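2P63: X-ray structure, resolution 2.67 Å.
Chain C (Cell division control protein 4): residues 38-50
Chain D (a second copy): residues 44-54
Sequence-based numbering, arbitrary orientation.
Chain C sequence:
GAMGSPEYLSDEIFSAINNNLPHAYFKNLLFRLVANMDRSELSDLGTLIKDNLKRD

Chain C, residues 38-50: DRSELSDLGTLIK
Chain D 44-54: DLGTLIKDNLK

This is an apolar contact between two helices from two copies of one protein, packed roughly antiparallel and without a hydrogen bond between them. Chain C is helical from Arg C39 through Lys C50 and onward; chain D is helical through Asp D44 to Lys D54, in a helix that begins earlier. The N-to-C directions differ by 148°, and the axes approach to 9.5 Å. The register is set by two CA pairs: Arg C39 CA to Leu D53 CA is 6.5 Å, and Leu C42 CA to Ile D49 CA is 6.3 Å. The two stretches together bury 473 Å².

Both backbones are bonded mainly i to i+4; in chain D, Lys D50 N to Gly D46 O (3.3 Å) is weak, and weak i to i+3 bonds join Ile D49 N to Gly D46 O and Leu D53 N to Lys D50 O. In chain C it runs from Leu C42 N to Asp C38 O (3.0 Å) through Lys C50 N to Gly C46 O (2.6 Å). Asp C38 is the N-cap, with phi/psi -83/178 and chi1 p. Its OD2 accepts from Glu C41 N at 2.9 Å and, weakly, from Ser C40 N at 2.7 Å. Glu C41 OE2 accepts in return from Asp C38 N at 3.1 Å. The model is crowded here, so the carboxylate positions are less certain.

Leu D53 has the largest covered area. Its CA-to-CB bond points sideways, but the end of the side chain comes nearer to chain C; chi1 is -115° and chi2 -12°. Leu D53 CD2 lies 3.4 Å from Leu C42 CB and 3.6 Å from Ser C43 N. Leu D53 CD1 sits over one face of the Arg C39 guanidinium, 3.1 Å from Arg C39 NH1. Arg C39 also starts sideways and bends nearer, with chi1 m, chi2 t and chi3 112°.

Leu C42 points toward chain D, with chi1 -114° and chi2 13°. Its CG is 4.2 Å from Ile D49 CG2. Ile D49 CG2 also lies 3.5 Å from Leu C42 O. Gly C46, one turn on, has no side chain, although an ideal CB would fit.

Further along, Leu C45 and Ile C49 meet Leu D45 and Ile D49. All four point toward the other helix. Ile C49 CD1 lies 3.3 Å from both Ile D49 CD1 and Leu D45 CD2. Leu C45 CD2 is 3.8 Å from Ile D49 CD1 and 4.1 Å from Leu D45 CD1. Leu C45 is t, p; both isoleucines have chi1 m, with chi2 135° in Ile C49 and 115° in Ile D49. Leu D45 has chi1 147° and chi2 98°. Ile C49 CG2 reaches the backbone at Gly D46 CA, 4.2 Å away.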

# COMPACT_ATOMS: atom_id res chain seq x y z
N ASP C 38 -1.66 10.04 13.75
CA ASP C 38 -2.83 10.91 13.90
C ASP C 38 -2.68 12.13 13.00
O ASP C 38 -1.66 12.30 12.33
CB ASP C 38 -3.01 11.35 15.35
CG ASP C 38 -1.81 12.07 15.93
OD1 ASP C 38 -1.48 11.78 17.10
OD2 ASP C 38 -1.21 12.92 15.24
N ARG C 39 -3.69 13.00 13.00
CA ARG C 39 -3.68 14.19 12.17
C ARG C 39 -2.40 14.99 12.38
O ARG C 39 -1.89 15.62 11.45
CB ARG C 39 -4.89 15.07 12.48
CG ARG C 39 -6.18 14.71 11.77
CD ARG C 39 -7.25 15.76 12.00
NE ARG C 39 -7.59 16.49 10.78
CZ ARG C 39 -6.73 17.24 10.11
NH1 ARG C 39 -5.47 17.35 10.54
NH2 ARG C 39 -7.09 17.88 9.01
N SER C 40 -1.90 14.96 13.61
CA SER C 40 -0.74 15.73 14.03
C SER C 40 0.52 15.27 13.32
O SER C 40 1.21 16.06 12.67
CB SER C 40 -0.57 15.63 15.55
OG SER C 40 0.51 16.43 15.98
N GLU C 41 0.81 13.97 13.43
CA GLU C 41 2.02 13.44 12.82
C GLU C 41 1.91 13.47 11.30
O GLU C 41 2.90 13.66 10.60
CB GLU C 41 2.31 12.03 13.30
CG GLU C 41 2.15 11.81 14.80
CD GLU C 41 1.47 10.49 15.11
OE1 GLU C 41 1.92 9.45 14.57
OE2 GLU C 41 0.49 10.48 15.87
N LEU C 42 0.69 13.26 10.82
CA LEU C 42 0.44 13.30 9.38
C LEU C 42 0.94 14.64 8.86
O LEU C 42 1.80 14.71 7.97
CB LEU C 42 -1.03 13.12 9.07
CG LEU C 42 -1.65 11.93 8.35
CD1 LEU C 42 -0.71 10.74 8.22
CD2 LEU C 42 -2.91 11.52 9.11
N SER C 43 0.38 15.69 9.45
CA SER C 43 0.71 17.06 9.08
C SER C 43 2.20 17.32 9.26
O SER C 43 2.83 18.06 8.51
CB SER C 43 -0.08 18.06 9.93
OG SER C 43 0.79 18.75 10.81
N ASP C 44 2.78 16.68 10.27
CA ASP C 44 4.22 16.79 10.44
C ASP C 44 4.95 16.37 9.18
O ASP C 44 5.62 17.17 8.53
CB ASP C 44 4.68 15.94 11.63
CG ASP C 44 4.67 16.73 12.92
OD1 ASP C 44 4.52 17.97 12.84
OD2 ASP C 44 4.83 16.10 13.99
N LEU C 45 4.81 15.09 8.84
CA LEU C 45 5.53 14.51 7.71
C LEU C 45 5.26 15.20 6.39
O LEU C 45 6.11 15.23 5.49
CB LEU C 45 5.19 13.02 7.61
CG LEU C 45 5.62 12.37 6.29
CD1 LEU C 45 7.13 12.50 6.10
CD2 LEU C 45 5.19 10.91 6.23
N GLY C 46 4.07 15.78 6.21
CA GLY C 46 3.81 16.49 4.96
C GLY C 46 4.72 17.70 4.85
O GLY C 46 5.48 17.83 3.90
N THR C 47 4.62 18.57 5.85
CA THR C 47 5.46 19.74 6.00
C THR C 47 6.92 19.42 5.70
O THR C 47 7.60 20.16 4.98
CB THR C 47 5.34 20.31 7.43
OG1 THR C 47 4.09 21.00 7.55
CG2 THR C 47 6.44 21.31 7.71
N LEU C 48 7.40 18.31 6.25
CA LEU C 48 8.74 17.79 6.08
C LEU C 48 8.94 17.20 4.69
O LEU C 48 10.02 17.36 4.10
CB LEU C 48 9.03 16.71 7.12
CG LEU C 48 9.99 15.60 6.69
CD1 LEU C 48 11.42 16.12 6.57
CD2 LEU C 48 9.94 14.44 7.68
N ILE C 49 7.93 16.52 4.14
CA ILE C 49 8.11 16.10 2.74
C ILE C 49 8.21 17.36 1.89
O ILE C 49 9.08 17.46 1.02
CB ILE C 49 6.97 15.21 2.24
CG1 ILE C 49 7.16 13.72 2.54
CG2 ILE C 49 6.73 15.43 0.75
CD1 ILE C 49 5.92 13.05 3.08
N LYS C 50 7.33 18.32 2.16
CA LYS C 50 7.37 19.63 1.51
C LYS C 50 8.75 20.28 1.62
O LYS C 50 9.36 20.62 0.61
CB LYS C 50 6.33 20.57 2.12
CG LYS C 50 5.15 20.87 1.21
CD LYS C 50 4.02 21.56 1.98
CE LYS C 50 2.84 20.64 2.21
NZ LYS C 50 2.06 21.02 3.43
N ASP D 44 4.52 11.05 -4.41
CA ASP D 44 3.54 9.99 -4.23
C ASP D 44 3.01 10.00 -2.80
O ASP D 44 1.82 10.25 -2.58
CB ASP D 44 4.12 8.62 -4.56
CG ASP D 44 4.29 8.38 -6.04
OD1 ASP D 44 3.66 9.09 -6.85
OD2 ASP D 44 5.07 7.46 -6.41
N LEU D 45 3.91 9.73 -1.86
CA LEU D 45 3.55 9.71 -0.44
C LEU D 45 3.12 11.10 0.01
O LEU D 45 2.31 11.26 0.92
CB LEU D 45 4.72 9.18 0.37
CG LEU D 45 4.92 9.74 1.78
CD1 LEU D 45 4.33 8.82 2.83
CD2 LEU D 45 6.41 9.97 2.03
N GLY D 46 3.65 12.13 -0.66
CA GLY D 46 3.19 13.48 -0.39
C GLY D 46 1.67 13.56 -0.54
O GLY D 46 0.98 13.77 0.46
N THR D 47 1.18 13.40 -1.76
CA THR D 47 -0.22 13.37 -2.12
C THR D 47 -1.07 12.58 -1.13
O THR D 47 -2.09 13.05 -0.63
CB THR D 47 -0.46 12.71 -3.50
OG1 THR D 47 0.53 13.16 -4.44
CG2 THR D 47 -1.82 13.13 -4.03
N LEU D 48 -0.64 11.35 -0.87
CA LEU D 48 -1.34 10.45 0.05
C LEU D 48 -1.58 11.10 1.40
O LEU D 48 -2.69 11.01 1.93
CB LEU D 48 -0.54 9.16 0.21
CG LEU D 48 -0.80 8.29 1.44
CD1 LEU D 48 -2.08 7.48 1.27
CD2 LEU D 48 0.38 7.36 1.69
N ILE D 49 -0.56 11.75 1.98
CA ILE D 49 -0.80 12.33 3.31
C ILE D 49 -1.91 13.37 3.22
O ILE D 49 -2.79 13.44 4.07
CB ILE D 49 0.45 12.98 3.92
CG1 ILE D 49 1.51 11.99 4.38
CG2 ILE D 49 0.05 13.91 5.06
CD1 ILE D 49 2.80 12.10 3.59
N LYS D 50 -1.84 14.16 2.15
CA LYS D 50 -2.86 15.17 1.89
C LYS D 50 -4.26 14.57 1.99
O LYS D 50 -5.03 14.94 2.87
CB LYS D 50 -2.66 15.81 0.52
CG LYS D 50 -3.42 17.11 0.33
CD LYS D 50 -3.07 17.79 -0.98
CE LYS D 50 -3.50 19.26 -0.96
NZ LYS D 50 -3.38 19.90 -2.30
N ASP D 51 -4.54 13.64 1.08
CA ASP D 51 -5.78 12.89 1.05
C ASP D 51 -6.15 12.42 2.45
O ASP D 51 -7.22 12.76 2.96
CB ASP D 51 -5.67 11.68 0.12
CG ASP D 51 -5.52 12.05 -1.34
OD1 ASP D 51 -6.30 12.90 -1.82
OD2 ASP D 51 -4.62 11.49 -2.00
N ASN D 52 -5.25 11.65 3.04
CA ASN D 52 -5.37 11.17 4.41
C ASN D 52 -5.81 12.30 5.34
O ASN D 52 -6.62 12.10 6.24
CB ASN D 52 -4.06 10.58 4.91
CG ASN D 52 -3.94 9.07 4.80
OD1 ASN D 52 -3.18 8.43 5.54
ND2 ASN D 52 -4.69 8.47 3.88
N LEU D 53 -5.26 13.49 5.11
CA LEU D 53 -5.56 14.65 5.94
C LEU D 53 -6.89 15.28 5.53
O LEU D 53 -7.78 15.48 6.36
CB LEU D 53 -4.44 15.67 5.85
CG LEU D 53 -3.60 16.01 7.08
CD1 LEU D 53 -4.20 15.47 8.36
CD2 LEU D 53 -2.17 15.49 6.90
N LYS D 54 -7.02 15.59 4.24
CA LYS D 54 -8.16 16.27 3.65
C LYS D 54 -9.51 15.73 4.11
O LYS D 54 -10.47 16.51 4.18
CB LYS D 54 -8.12 16.17 2.12
CG LYS D 54 -9.40 15.58 1.56
CD LYS D 54 -9.24 15.18 0.10
CE LYS D 54 -10.31 15.81 -0.78
NZ LYS D 54 -9.88 15.89 -2.20